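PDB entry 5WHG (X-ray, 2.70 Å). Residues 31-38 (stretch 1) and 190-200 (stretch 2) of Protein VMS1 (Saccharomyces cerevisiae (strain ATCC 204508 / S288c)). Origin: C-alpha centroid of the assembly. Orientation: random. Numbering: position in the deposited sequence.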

# COMPACT_ATOMS: atom_id res chain seq x y z
N LEU A 31 -3.65 -19.72 10.05
CA LEU A 31 -2.76 -19.59 8.90
C LEU A 31 -1.45 -18.90 9.28
O LEU A 31 -0.38 -19.27 8.79
CB LEU A 31 -3.49 -18.86 7.78
CG LEU A 31 -2.70 -18.56 6.51
CD1 LEU A 31 -2.05 -19.83 6.01
CD2 LEU A 31 -3.62 -17.99 5.44
N LEU A 32 -1.51 -17.90 10.17
CA LEU A 32 -0.31 -17.16 10.56
C LEU A 32 0.70 -18.07 11.25
O LEU A 32 1.85 -18.20 10.81
CB LEU A 32 -0.69 -16.01 11.48
CG LEU A 32 0.15 -14.75 11.37
CD1 LEU A 32 0.41 -14.48 9.92
CD2 LEU A 32 -0.62 -13.60 11.96
N ASN A 33 0.28 -18.72 12.35
CA ASN A 33 1.15 -19.57 13.15
C ASN A 33 1.64 -20.80 12.39
O ASN A 33 2.55 -21.48 12.87
CB ASN A 33 0.43 -20.03 14.42
CG ASN A 33 0.49 -19.00 15.54
OD1 ASN A 33 0.73 -17.81 15.30
ND2 ASN A 33 0.29 -19.46 16.76
N SER A 34 1.06 -21.10 11.22
CA SER A 34 1.58 -22.18 10.39
C SER A 34 2.71 -21.72 9.47
O SER A 34 3.60 -22.52 9.17
CB SER A 34 0.44 -22.83 9.57
OG SER A 34 0.18 -22.16 8.34
N LEU A 35 2.70 -20.46 9.03
CA LEU A 35 3.72 -19.94 8.11
C LEU A 35 5.14 -20.22 8.60
O LEU A 35 5.48 -19.93 9.75
CB LEU A 35 3.53 -18.44 7.93
CG LEU A 35 2.25 -17.99 7.21
CD1 LEU A 35 2.35 -16.52 6.81
CD2 LEU A 35 1.95 -18.88 5.99
N LYS A 36 5.96 -20.79 7.72
CA LYS A 36 7.34 -21.14 8.01
C LYS A 36 8.23 -20.64 6.88
O LYS A 36 7.99 -20.99 5.71
CB LYS A 36 7.53 -22.66 8.18
CG LYS A 36 6.50 -23.37 9.06
CD LYS A 36 6.65 -23.02 10.53
CE LYS A 36 5.91 -24.04 11.39
NZ LYS A 36 6.21 -23.94 12.85
N LEU A 37 9.25 -19.84 7.21
CA LEU A 37 10.05 -19.16 6.20
C LEU A 37 11.03 -20.11 5.52
O LEU A 37 11.80 -20.81 6.18
CB LEU A 37 10.83 -18.01 6.82
CG LEU A 37 11.75 -17.39 5.77
CD1 LEU A 37 10.97 -16.45 4.85
CD2 LEU A 37 12.96 -16.70 6.38
N MSE A 38 11.05 -20.07 4.19
CA MSE A 38 12.00 -20.84 3.40
C MSE A 38 13.38 -20.18 3.25
O MSE A 38 13.48 -18.99 2.96
CB MSE A 38 11.43 -21.10 2.02
CG MSE A 38 12.43 -21.75 1.10
SE MSE A 38 11.59 -22.39 -0.52
CE MSE A 38 10.08 -23.34 0.27
N ASN A 190 12.28 -10.30 11.56
CA ASN A 190 12.23 -11.26 10.47
C ASN A 190 10.84 -11.26 9.86
O ASN A 190 9.90 -10.73 10.47
CB ASN A 190 12.63 -12.66 10.98
CG ASN A 190 11.68 -13.18 12.03
OD1 ASN A 190 10.46 -13.22 11.83
ND2 ASN A 190 12.24 -13.59 13.16
N PRO A 191 10.66 -11.84 8.67
CA PRO A 191 9.34 -11.74 8.00
C PRO A 191 8.16 -12.32 8.79
O PRO A 191 7.05 -11.77 8.68
CB PRO A 191 9.57 -12.48 6.67
CG PRO A 191 11.06 -12.39 6.43
CD PRO A 191 11.69 -12.43 7.79
N ASN A 192 8.34 -13.38 9.58
CA ASN A 192 7.23 -13.83 10.43
C ASN A 192 6.86 -12.77 11.44
O ASN A 192 5.67 -12.52 11.70
CB ASN A 192 7.59 -15.13 11.15
CG ASN A 192 7.48 -16.32 10.26
OD1 ASN A 192 8.47 -16.73 9.65
ND2 ASN A 192 6.28 -16.88 10.14
N GLU A 193 7.86 -12.11 12.03
CA GLU A 193 7.60 -11.05 12.98
C GLU A 193 6.86 -9.89 12.32
O GLU A 193 6.00 -9.26 12.95
CB GLU A 193 8.90 -10.58 13.61
CG GLU A 193 9.50 -11.65 14.49
CD GLU A 193 10.82 -11.25 15.07
OE1 GLU A 193 11.62 -10.63 14.34
OE2 GLU A 193 11.04 -11.56 16.26
N ALA A 194 7.18 -9.59 11.06
CA ALA A 194 6.46 -8.54 10.35
C ALA A 194 5.00 -8.93 10.15
O ALA A 194 4.09 -8.14 10.46
CB ALA A 194 7.13 -8.25 9.01
N LEU A 195 4.76 -10.15 9.64
CA LEU A 195 3.40 -10.62 9.39
C LEU A 195 2.54 -10.60 10.65
O LEU A 195 1.37 -10.22 10.61
CB LEU A 195 3.43 -12.02 8.79
CG LEU A 195 3.83 -12.07 7.32
CD1 LEU A 195 4.04 -13.50 6.88
CD2 LEU A 195 2.80 -11.42 6.43
N THR A 196 3.10 -11.01 11.79
CA THR A 196 2.27 -11.03 12.99
C THR A 196 1.95 -9.62 13.46
O THR A 196 0.83 -9.36 13.92
CB THR A 196 2.92 -11.87 14.10
OG1 THR A 196 2.13 -11.79 15.29
CG2 THR A 196 4.32 -11.39 14.39
N PHE A 197 2.89 -8.68 13.30
CA PHE A 197 2.62 -7.29 13.67
C PHE A 197 1.58 -6.66 12.75
O PHE A 197 0.76 -5.84 13.19
CB PHE A 197 3.91 -6.49 13.65
CG PHE A 197 3.70 -5.01 13.80
CD1 PHE A 197 3.49 -4.45 15.06
CD2 PHE A 197 3.69 -4.17 12.69
CE1 PHE A 197 3.28 -3.09 15.19
CE2 PHE A 197 3.49 -2.82 12.82
CZ PHE A 197 3.28 -2.27 14.07
N TRP A 198 1.62 -7.00 11.46
CA TRP A 198 0.59 -6.54 10.53
C TRP A 198 -0.79 -7.05 10.93
O TRP A 198 -1.79 -6.33 10.78
CB TRP A 198 0.94 -7.01 9.11
CG TRP A 198 2.11 -6.28 8.60
CD1 TRP A 198 2.62 -5.13 9.12
CD2 TRP A 198 2.93 -6.63 7.48
NE1 TRP A 198 3.71 -4.74 8.39
CE2 TRP A 198 3.93 -5.63 7.38
CE3 TRP A 198 2.93 -7.67 6.56
CZ2 TRP A 198 4.92 -5.66 6.40
CZ3 TRP A 198 3.92 -7.69 5.58
CH2 TRP A 198 4.90 -6.70 5.51
N ASN A 199 -0.87 -8.28 11.42
CA ASN A 199 -2.15 -8.88 11.79
C ASN A 199 -2.38 -8.74 13.29
O ASN A 199 -2.33 -9.70 14.06
CB ASN A 199 -2.20 -10.33 11.35
CG ASN A 199 -2.07 -10.50 9.86
OD1 ASN A 199 -3.06 -10.44 9.13
ND2 ASN A 199 -0.85 -10.73 9.39
N SER A 200 -2.63 -7.50 13.70
CA SER A 200 -2.97 -7.20 15.09
C SER A 200 -3.69 -5.87 15.11
O SER A 200 -3.27 -4.92 14.45
CB SER A 200 -1.73 -7.15 15.98
OG SER A 200 -0.79 -6.22 15.46

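Stretch 1 is the tail of a helix running into extended chain, and stretch 2 is one helix, residues 191 to 198, laid alongside it. The chains run in opposite senses where they meet: Leu 32 lies nearest Thr 196, with 7.1 Å between their CA atoms, while Leu 37 lies nearest Asn 192, at 7.4 Å CA to CA. The helix of stretch 1 loosens as it ends. Leu 35 N donates to Leu 32 O at 3.0 Å and only weakly to Leu 31 O at 3.3 Å, and Ser 34 OG turns back to give Leu 31 O a further hydrogen bond of 3.0 Å.

Stretch 2 opens with a cap: Asn 190 OD1 accepts from Glu 193 N at 2.8 Å, and a return hydrogen bond of 2.9 Å runs from Asn 190 N to Glu 193 OE1, so each side chain satisfies the other residue's backbone amide at the helix start. At the far end, Asn 199 ND2 donates to Leu 195 O at 2.6 Å, folding its side chain back onto the last turn.

The side chains that cross the gap come mainly from Leu 32, Leu 35 and Leu 37, all with CA-to-CB bonds toward stretch 2; Ser 34 and Lys 36 point away. Leu 32 has the largest covered area. Its CD1 packs 4.1 Å from Leu 195 CB, while its CD2 sits 4.0 Å from Thr 196 CA and 3.7 Å from Asn 199 CB. It thus rests on carbon atoms of residues at the end of the helix, and even polar Thr 196 and Asn 199 offer it an apolar surface.

Leu 35 pairs with Leu 195, CD1 to CD1 at 3.5 Å, a close methyl contact between two buried residues. Leu 37, more exposed, makes a looser one, its CD1 4.4 Å from CG of Pro 191 in the first turn.

One hydrogen bond joins the stretches. Past the end of its helix, Leu 35 presents its carbonyl to the neighboring helix, and Asn 192 ND2 donates to Leu 35 O at 3.2 Å, with a somewhat bent N-H...O angle of 137°. The CB of Asn 192 points sideways, but chi1 near -77° (m) helps bring the amide across. Its OD1 lies 3.9 Å from Leu 37 CB, a van der Waals contact. The rule is economical: leucines from stretch 1 pack on carbon atoms of the helix, polar residues included, and one asparagine adds a hydrogen bond to a backbone carbonyl beside them, within a modest 353 Å² of buried surface.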